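Local coordinates for protein short chain dehydrogenase/reductase (PDB 4IUY) that probably catalyses NAD(P)(H)-dependent oxidation or reduction of a small-molecule substrate, as other short-chain dehydrogenases/reductases of the Rossmann fold do, at residues E66-S69 against H70-E74; N136-A139 against P140-A144; T189-M192 against A193-A197; A251-A254 against G255-I258. All coordinates share one frame; numbering follows the deposited sequence.

Contact 1: residues E66-S69 against H70-E74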
loop_
_atom_site.group_PDB
_atom_site.type_symbol
_atom_site.label_atom_id
_atom_site.label_comp_id
_atom_site.label_asym_id
_atom_site.label_seq_id
_atom_site.Cartn_x
_atom_site.Cartn_y
_atom_site.Cartn_z
ATOM N N GLU D 66 -4.759 33.329 24.672
ATOM C CA GLU D 66 -3.942 34.248 23.854
ATOM C C GLU D 66 -4.313 34.195 22.385
ATOM O O GLU D 66 -4.445 35.237 21.742
ATOM C CB GLU D 66 -2.431 34.003 23.900
ATOM C CG GLU D 66 -1.699 34.101 25.170
ATOM C CD GLU D 66 -0.191 34.088 24.907
ATOM O OE1 GLU D 66 0.227 34.237 23.733
ATOM O OE2 GLU D 66 0.577 33.891 25.865
ATOM N N LEU D 67 -4.441 32.968 21.869
ATOM C CA LEU D 67 -4.699 32.719 20.469
ATOM C C LEU D 67 -6.003 33.359 20.038
ATOM O O LEU D 67 -6.037 34.037 19.022
ATOM C CB LEU D 67 -4.753 31.204 20.219
ATOM C CG LEU D 67 -5.084 30.647 18.833
ATOM C CD1 LEU D 67 -4.029 31.034 17.815
ATOM C CD2 LEU D 67 -5.269 29.113 18.899
ATOM N N GLU D 68 -7.056 33.168 20.838
ATOM C CA GLU D 68 -8.360 33.782 20.583
ATOM C C GLU D 68 -8.224 35.299 20.403
ATOM O O GLU D 68 -8.721 35.875 19.439
ATOM C CB GLU D 68 -9.318 33.464 21.727
ATOM C CG GLU D 68 -10.688 34.104 21.623
ATOM C CD GLU D 68 -11.577 33.762 22.810
ATOM O OE1 GLU D 68 -11.037 33.485 23.909
ATOM O OE2 GLU D 68 -12.818 33.807 22.658
ATOM N N SER D 69 -7.501 35.927 21.316
ATOM C CA SER D 69 -7.316 37.379 21.263
ATOM C C SER D 69 -6.533 37.822 20.049
ATOM O O SER D 69 -6.891 38.826 19.429
ATOM C CB SER D 69 -6.623 37.905 22.515
ATOM O OG SER D 69 -7.427 37.675 23.641
ATOM N N HIS D 70 -5.444 37.115 19.751
ATOM C CA HIS D 70 -4.626 37.447 18.594
ATOM C C HIS D 70 -5.479 37.412 17.344
ATOM O O HIS D 70 -5.493 38.340 16.561
ATOM C CB HIS D 70 -3.429 36.488 18.446
ATOM C CG HIS D 70 -2.320 36.740 19.414
ATOM N ND1 HIS D 70 -1.883 38.012 19.740
ATOM C CD2 HIS D 70 -1.554 35.880 20.129
ATOM C CE1 HIS D 70 -0.892 37.920 20.613
ATOM N NE2 HIS D 70 -0.666 36.638 20.859
ATOM N N ILE D 71 -6.244 36.344 17.223
ATOM C CA ILE D 71 -7.066 36.074 16.047
ATOM C C ILE D 71 -8.222 37.072 15.880
ATOM O O ILE D 71 -8.453 37.570 14.774
ATOM C CB ILE D 71 -7.604 34.627 16.072
ATOM C CG1 ILE D 71 -6.448 33.647 15.865
ATOM C CG2 ILE D 71 -8.720 34.446 15.042
ATOM C CD1 ILE D 71 -6.873 32.236 15.570
ATOM N N LYS D 72 -8.935 37.361 16.960
ATOM C CA LYS D 72 -9.980 38.359 16.875
ATOM C C LYS D 72 -9.386 39.709 16.459
ATOM O O LYS D 72 -9.866 40.336 15.525
ATOM C CB LYS D 72 -10.721 38.483 18.222
ATOM C CG LYS D 72 -11.582 37.270 18.535
ATOM C CD LYS D 72 -11.989 37.221 19.978
ATOM C CE LYS D 72 -13.128 38.176 20.246
ATOM N NZ LYS D 72 -14.283 37.761 19.420
ATOM N N ASN D 73 -8.292 40.098 17.103
ATOM C CA ASN D 73 -7.650 41.387 16.867
ATOM C C ASN D 73 -7.038 41.545 15.484
ATOM O O ASN D 73 -7.174 42.587 14.854
ATOM C CB ASN D 73 -6.589 41.638 17.941
ATOM C CG ASN D 73 -5.945 43.008 17.827
ATOM O OD1 ASN D 73 -4.958 43.179 17.104
ATOM N ND2 ASN D 73 -6.507 44.001 18.534
ATOM N N GLU D 74 -6.324 40.515 15.041
ATOM C CA GLU D 74 -5.574 40.572 13.789
ATOM C C GLU D 74 -6.366 40.245 12.529
ATOM O O GLU D 74 -6.112 40.831 11.488
ATOM C CB GLU D 74 -4.340 39.688 13.891
ATOM C CG GLU D 74 -3.245 40.364 14.709
ATOM C CD GLU D 74 -1.943 39.593 14.681
ATOM O OE1 GLU D 74 -1.848 38.613 13.902
ATOM O OE2 GLU D 74 -1.039 39.937 15.477
HETATM O O HOH W 1 -14.198 35.117 21.014
#
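His70 opens the second half of this helical stretch by returning its backbone to Glu66, one turn earlier: His70 N donates to Glu66 O at 2.9 Å, close to straight. Its imidazole then lies alongside the Glu66 side chain, both pointing the same way, with the carboxylate and ring planes nearly perpendicular at 83°. Glu66 OE1 and His70 NE2 stay 3.8 Å apart, too far for a hydrogen bond. His70 CG stands anti to its carbonyl carbon (chi1 -76°), and this brings the ring back beside the preceding turn, Glu66 O approaching it obliquely, 3.4 Å from His70 CD2.

Ile71 belongs to the buried side. Besides its backbone bond to Leu67 O, its CD1 methyl meets Leu67 CD1 at 3.8 Å, the two branched chains side by side and pointing the same way. Leu67 and Ile71 both continue onto helix 38-49, at Ala44.

Lys72 pairs with Glu68 in two ways. Their aliphatic parts touch, Glu68 CG to Lys72 CD at 3.8 Å. The charged ends do not: Glu68 OE2 and Lys72 NZ remain 5.3 Å apart. A water bridges them, giving a hydrogen to Glu68 OE2 and accepting one from Lys72 NZ.

Asn73 closes the series through its N to Ser69 O (3.0 Å), the donor tilted 29° from the carbonyl plane. Such i to i+4 pairing, apolar inward and polar outward, is typical of an amphipathic helix, here the crossover helix of the beta-alpha-beta unit joining strands 53-58 and 79-83 of the Rossmann fold.

Contact 2: residues N136-A139 against P140-A144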
loop_
_atom_site.group_PDB
_atom_site.type_symbol
_atom_site.label_atom_id
_atom_site.label_comp_id
_atom_site.label_asym_id
_atom_site.label_seq_id
_atom_site.Cartn_x
_atom_site.Cartn_y
_atom_site.Cartn_z
ATOM N N ASN D 136 -6.076 9.007 19.890
ATOM C CA ASN D 136 -5.651 9.085 18.490
ATOM C C ASN D 136 -6.637 8.534 17.489
ATOM O O ASN D 136 -6.632 8.953 16.324
ATOM C CB ASN D 136 -4.290 8.407 18.276
ATOM C CG ASN D 136 -3.143 9.136 18.962
ATOM O OD1 ASN D 136 -3.221 10.322 19.214
ATOM N ND2 ASN D 136 -2.077 8.420 19.268
ATOM N N LEU D 137 -7.499 7.625 17.938
ATOM C CA LEU D 137 -8.383 6.901 17.017
ATOM C C LEU D 137 -9.857 6.971 17.451
ATOM O O LEU D 137 -10.733 7.346 16.671
ATOM C CB LEU D 137 -7.943 5.450 16.870
ATOM C CG LEU D 137 -8.836 4.510 16.055
ATOM C CD1 LEU D 137 -9.028 4.988 14.594
ATOM C CD2 LEU D 137 -8.278 3.101 16.083
ATOM N N LYS D 138 -10.139 6.625 18.700
ATOM C CA LYS D 138 -11.538 6.640 19.131
ATOM C C LYS D 138 -12.151 8.038 19.156
ATOM O O LYS D 138 -13.283 8.219 18.720
ATOM C CB LYS D 138 -11.716 5.979 20.479
ATOM C CG LYS D 138 -13.169 5.811 20.875
ATOM C CD LYS D 138 -13.251 5.080 22.191
ATOM C CE LYS D 138 -14.689 5.046 22.713
ATOM N NZ LYS D 138 -14.742 4.497 24.111
ATOM N N ALA D 139 -11.427 9.017 19.685
ATOM C CA ALA D 139 -11.959 10.377 19.748
ATOM C C ALA D 139 -12.272 11.013 18.389
ATOM O O ALA D 139 -13.364 11.555 18.213
ATOM C CB ALA D 139 -11.081 11.281 20.602
ATOM N N PRO D 140 -11.322 10.955 17.428
ATOM C CA PRO D 140 -11.626 11.510 16.105
ATOM C C PRO D 140 -12.859 10.856 15.493
ATOM O O PRO D 140 -13.627 11.542 14.805
ATOM C CB PRO D 140 -10.374 11.167 15.285
ATOM C CG PRO D 140 -9.306 10.983 16.284
ATOM C CD PRO D 140 -9.930 10.456 17.506
ATOM N N TRP D 141 -13.033 9.557 15.731
ATOM C CA TRP D 141 -14.222 8.846 15.279
ATOM C C TRP D 141 -15.499 9.395 15.945
ATOM O O TRP D 141 -16.482 9.692 15.266
ATOM C CB TRP D 141 -14.072 7.334 15.503
ATOM C CG TRP D 141 -15.366 6.554 15.395
ATOM C CD1 TRP D 141 -16.020 6.197 14.251
ATOM C CD2 TRP D 141 -16.143 6.031 16.482
ATOM N NE1 TRP D 141 -17.162 5.491 14.561
ATOM C CE2 TRP D 141 -17.255 5.370 15.921
ATOM C CE3 TRP D 141 -16.000 6.050 17.871
ATOM C CZ2 TRP D 141 -18.237 4.741 16.708
ATOM C CZ3 TRP D 141 -16.972 5.433 18.655
ATOM C CH2 TRP D 141 -18.081 4.784 18.068
ATOM N N GLN D 142 -15.475 9.534 17.267
ATOM C CA GLN D 142 -16.594 10.140 18.007
ATOM C C GLN D 142 -16.934 11.534 17.478
ATOM O O GLN D 142 -18.110 11.839 17.187
ATOM C CB GLN D 142 -16.271 10.243 19.502
ATOM C CG GLN D 142 -16.117 8.911 20.239
ATOM C CD GLN D 142 -15.500 9.071 21.640
ATOM O OE1 GLN D 142 -14.395 9.615 21.792
ATOM N NE2 GLN D 142 -16.195 8.569 22.656
ATOM N N CYS D 143 -15.907 12.372 17.343
ATOM C CA CYS D 143 -16.114 13.742 16.872
ATOM C C CYS D 143 -16.704 13.754 15.478
ATOM O O CYS D 143 -17.600 14.543 15.186
ATOM C CB CYS D 143 -14.815 14.552 16.885
ATOM S SG CYS D 143 -14.212 14.851 18.525
ATOM N N ALA D 144 -16.179 12.891 14.617
ATOM C CA ALA D 144 -16.685 12.795 13.255
ATOM C C ALA D 144 -18.163 12.430 13.290
ATOM O O ALA D 144 -18.984 13.074 12.643
ATOM C CB ALA D 144 -15.881 11.742 12.428
#
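A proline kink within the long helix 126-153 of the Rossmann fold is the motif here: Pro140 sits in mid-helix and its ring nitrogen has no hydrogen to give to the turn before. The ring instead presses on that turn, with Pro140 CG 3.4 Å from Asn136 O and Pro140 CD 3.3 Å from Leu137 O. The helix is wider here, a pi-type turn at residues 136-138, consistent with the missing bond, and the next bond, from Trp141 N to Leu137 O, is weak at 3.3 Å. Regular spacing returns with Gln142 N to Lys138 O and with Cys143 N to Ala139 O, the latter 2.8 Å and almost straight at 172°.

Lys138 and Gln142 cross obliquely, Lys138 CE lying 3.8 Å from Gln142 NE2, while both polar ends serve the assembly: Lys138 NZ forms a salt bridge with Asp130 of the second subunit, and Gln142 NE2 a hydrogen bond with Asp126 of that subunit. Trp141 stacks on Trp129 and meets Phe121 at a right angle, both of the second subunit. Helix 126-153 thus lines a subunit interface, as its counterpart does in many SDR tetramers. Asn136 ND2 instead bonds Val115 O and Ser181 OG of its own chain.

With Trp141 CG anti to the backbone N (chi1 165°), the indole offers the edge of its six-membered ring to Lys138 O, 3.6 Å from Trp141 CE3. Gln142, its CG beside the backbone N (chi1 -66°) and the chain extended beyond, reaches back along the preceding turn and brings OE1 to 3.3 Å from Ala139 CA.

Contact 3: residues T189-M192 against A193-A197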
loop_
_atom_site.group_PDB
_atom_site.type_symbol
_atom_site.label_atom_id
_atom_site.label_comp_id
_atom_site.label_asym_id
_atom_site.label_seq_id
_atom_site.Cartn_x
_atom_site.Cartn_y
_atom_site.Cartn_z
ATOM N N THR D 189 -10.449 6.689 7.776
ATOM C CA THR D 189 -10.611 7.785 6.847
ATOM C C THR D 189 -11.178 7.264 5.505
ATOM O O THR D 189 -12.171 7.790 4.988
ATOM C CB THR D 189 -9.268 8.527 6.643
ATOM O OG1 THR D 189 -8.777 8.991 7.911
ATOM C CG2 THR D 189 -9.423 9.691 5.691
ATOM N N GLU D 190 -10.590 6.194 4.982
ATOM C CA GLU D 190 -11.066 5.585 3.736
ATOM C C GLU D 190 -12.483 5.048 3.850
ATOM O O GLU D 190 -13.313 5.250 2.944
ATOM C CB GLU D 190 -10.127 4.464 3.300
ATOM C CG GLU D 190 -8.680 4.948 3.092
ATOM C CD GLU D 190 -7.668 3.827 2.806
ATOM O OE1 GLU D 190 -7.515 2.892 3.640
ATOM O OE2 GLU D 190 -7.037 3.887 1.725
ATOM N N VAL D 191 -12.747 4.345 4.954
ATOM C CA VAL D 191 -14.062 3.745 5.203
ATOM C C VAL D 191 -15.140 4.834 5.375
ATOM O O VAL D 191 -16.220 4.741 4.800
ATOM C CB VAL D 191 -14.024 2.795 6.444
ATOM C CG1 VAL D 191 -15.405 2.295 6.787
ATOM C CG2 VAL D 191 -13.101 1.610 6.178
HETATM N N MSE D 192 -14.814 5.876 6.136
HETATM C CA MSE D 192 -15.710 7.000 6.319
HETATM C C MSE D 192 -15.958 7.697 4.989
HETATM O O MSE D 192 -17.075 8.118 4.699
HETATM C CB MSE D 192 -15.157 7.979 7.329
HETATM C CG MSE D 192 -15.197 7.507 8.773
HETATM SE SE MSE D 192 -14.244 8.802 9.942
HETATM C CE MSE D 192 -14.965 10.444 9.207
ATOM N N ALA D 193 -14.927 7.810 4.167
ATOM C CA ALA D 193 -15.106 8.483 2.889
ATOM C C ALA D 193 -16.212 7.789 2.096
ATOM O O ALA D 193 -17.097 8.446 1.527
ATOM C CB ALA D 193 -13.841 8.494 2.127
ATOM N N VAL D 194 -16.181 6.459 2.111
ATOM C CA VAL D 194 -17.177 5.660 1.409
ATOM C C VAL D 194 -18.573 5.819 2.000
ATOM O O VAL D 194 -19.533 6.059 1.267
ATOM C CB VAL D 194 -16.799 4.148 1.420
ATOM C CG1 VAL D 194 -17.983 3.304 0.945
ATOM C CG2 VAL D 194 -15.529 3.888 0.573
ATOM N N GLU D 195 -18.671 5.735 3.325
ATOM C CA GLU D 195 -19.961 5.746 4.019
ATOM C C GLU D 195 -20.611 7.124 4.171
ATOM O O GLU D 195 -21.814 7.216 4.385
ATOM C CB GLU D 195 -19.843 5.024 5.374
ATOM C CG GLU D 195 -19.911 3.491 5.226
ATOM C CD GLU D 195 -19.723 2.728 6.533
ATOM O OE1 GLU D 195 -18.682 2.924 7.191
ATOM O OE2 GLU D 195 -20.616 1.936 6.907
ATOM N N LEU D 196 -19.822 8.190 4.036
ATOM C CA LEU D 196 -20.356 9.533 4.216
ATOM C C LEU D 196 -20.592 10.313 2.920
ATOM O O LEU D 196 -21.183 11.404 2.940
ATOM C CB LEU D 196 -19.446 10.342 5.155
ATOM C CG LEU D 196 -19.334 9.735 6.551
ATOM C CD1 LEU D 196 -18.446 10.616 7.439
ATOM C CD2 LEU D 196 -20.754 9.520 7.152
ATOM N N ALA D 197 -20.146 9.752 1.803
ATOM C CA ALA D 197 -20.316 10.393 0.511
ATOM C C ALA D 197 -21.781 10.703 0.225
ATOM O O ALA D 197 -22.097 11.756 -0.343
ATOM C CB ALA D 197 -19.735 9.546 -0.589
#
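Four successive i to i+4 backbone bonds run from Ala193 N, Val194 N, Glu195 N and Leu196 N to the carbonyls of Thr189, Glu190, Val191 and Met192, the last of them short at 2.8 Å between Leu196 N and Met192 O but bent to 139° at the hydrogen. Met192, a selenomethionine, lies alongside Leu196. A turn about its CG-SE bond (chi3 44°) carries the terminal methyl across to the leucine branch, Met192 CE to Leu196 CD1 at 3.9 Å. The stem of Leu196 also rests on the preceding turn, with CG 3.3 Å from Met192 O.

This is the C-terminal part of helix 176-196, the crossover between strands 159-163 and 202-208 of the Rossmann fold. Met192 and Leu196 face inward there, both resting on Val203 of the latter strand.

Val191 and Glu195 form a second side-by-side pair, pointing the same way, on a subunit interface. Val191 CG1 approaches Glu195 OE1 to 3.4 Å, while the other carboxylate oxygen, OE2, accepts a hydrogen bond from Gly174 N of the second subunit. Beside them Val194 packs on Leu173 of the second subunit and Ala271 of the third, and its CG2 methyl leans back to 3.5 Å from Glu190 O.

Contact 4: residues A251-A254 against G255-I258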
loop_
_atom_site.group_PDB
_atom_site.type_symbol
_atom_site.label_atom_id
_atom_site.label_comp_id
_atom_site.label_asym_id
_atom_site.label_seq_id
_atom_site.Cartn_x
_atom_site.Cartn_y
_atom_site.Cartn_z
ATOM N N ALA D 251 -10.076 21.461 2.594
ATOM C CA ALA D 251 -11.135 22.198 3.258
ATOM C C ALA D 251 -11.969 23.033 2.288
ATOM O O ALA D 251 -12.951 23.665 2.684
ATOM C CB ALA D 251 -10.585 23.078 4.348
ATOM N N SER D 252 -11.574 23.072 1.026
ATOM C CA SER D 252 -12.250 23.966 0.100
ATOM C C SER D 252 -12.884 23.221 -1.078
ATOM O O SER D 252 -12.854 21.987 -1.164
ATOM C CB SER D 252 -11.287 25.051 -0.394
ATOM O OG SER D 252 -10.156 24.493 -1.066
ATOM N N GLN D 253 -13.505 23.993 -1.954
ATOM C CA GLN D 253 -14.076 23.471 -3.174
ATOM C C GLN D 253 -13.030 22.730 -4.013
ATOM O O GLN D 253 -13.326 21.701 -4.610
ATOM C CB GLN D 253 -14.698 24.631 -3.974
ATOM C CG GLN D 253 -15.038 24.298 -5.423
ATOM C CD GLN D 253 -15.881 25.368 -6.097
ATOM O OE1 GLN D 253 -17.110 25.317 -6.043
ATOM N NE2 GLN D 253 -15.228 26.351 -6.720
ATOM N N ALA D 254 -11.794 23.217 -3.989
ATOM C CA ALA D 254 -10.706 22.622 -4.756
ATOM C C ALA D 254 -10.568 21.120 -4.524
ATOM O O ALA D 254 -10.116 20.395 -5.408
ATOM C CB ALA D 254 -9.399 23.319 -4.431
ATOM N N GLY D 255 -10.964 20.671 -3.340
ATOM C CA GLY D 255 -10.826 19.289 -2.940
ATOM C C GLY D 255 -12.098 18.475 -2.977
ATOM O O GLY D 255 -12.138 17.348 -2.479
ATOM N N GLN D 256 -13.159 19.035 -3.535
ATOM C CA GLN D 256 -14.438 18.358 -3.427
ATOM C C GLN D 256 -14.489 17.018 -4.171
ATOM O O GLN D 256 -15.239 16.134 -3.768
ATOM C CB GLN D 256 -15.606 19.275 -3.811
ATOM C CG GLN D 256 -15.652 19.709 -5.243
ATOM C CD GLN D 256 -16.867 20.575 -5.520
ATOM O OE1 GLN D 256 -16.747 21.701 -6.015
ATOM N NE2 GLN D 256 -18.052 20.056 -5.181
ATOM N N GLY D 257 -13.680 16.855 -5.222
ATOM C CA GLY D 257 -13.655 15.595 -5.958
ATOM C C GLY D 257 -12.743 14.541 -5.335
ATOM O O GLY D 257 -12.537 13.454 -5.874
ATOM N N ILE D 258 -12.180 14.885 -4.187
ATOM C CA ILE D 258 -11.216 14.051 -3.503
ATOM C C ILE D 258 -11.813 13.558 -2.215
ATOM O O ILE D 258 -12.203 14.353 -1.389
ATOM C CB ILE D 258 -9.945 14.873 -3.135
ATOM C CG1 ILE D 258 -9.293 15.458 -4.379
ATOM C CG2 ILE D 258 -8.941 14.032 -2.318
ATOM C CD1 ILE D 258 -8.055 16.293 -4.038
HETATM O O HOH W 2 -11.193 17.855 -6.303
#
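Gln253 and Gln256 meet on the exposed side of this loop, while the compact part is the backbone winding itself. There two bonds of 3-10 type wind the chain: Gly255 N donates to Ser252 O at 3.2 Å, and Gln256 N to Gln253 O at 2.9 Å. In both bonds the donor stands above the carbonyl plane, by 54° in the second, as the tight i to i+3 winding brings about. A type I beta turn, Gly255 to Ile258, takes over at Gly255, which the two elements share. A water spans them, giving a hydrogen to Ala254 O and taking one from Gly257 N, both at 2.9 Å.

On the outer side the glutamine chains run alongside each other with amide planes only 10° apart. Gln256 CG sits between its backbone N and carbonyl carbon (chi1 66°), a position that sets it 3.1 Å from Gln253 O and sends OE1 to 3.2 Å from Gln253 CG. Gln253 OE1 and Gln256 OE1 stand 3.6 Å apart.

The loop leads from helix 244-251 to strand 262-265. Ser252 OG bonds Leu248 O of that helix, Ala254 packs on Gly245 of the third subunit, and Ile258 O receives the side-chain amides of Asn202 and Asn204 from the neighbouring strand 202-208.

Overall arrangement
From the N terminus the four contacts follow in series, none nested in or crossing another: contacts 1 to 3 each close just a helical turn, contact 4 the turns of a loop. Contact 1 lies on the crossover to strand 79-83, an outermost strand of the sheet within the chain, its centre about 28 Å from that of contact 2. Contacts 2 and 3 belong to helices 126-153 and 176-196, which touch where Ala144 CB meets Met192 CE at 3.6 Å, and both reach the second subunit. Contact 4 leads from helix 244-251 toward strand 262-265, the other outermost strand. Its nearest atoms are about 7 Å from contact 3, and both have the third subunit as a neighbour.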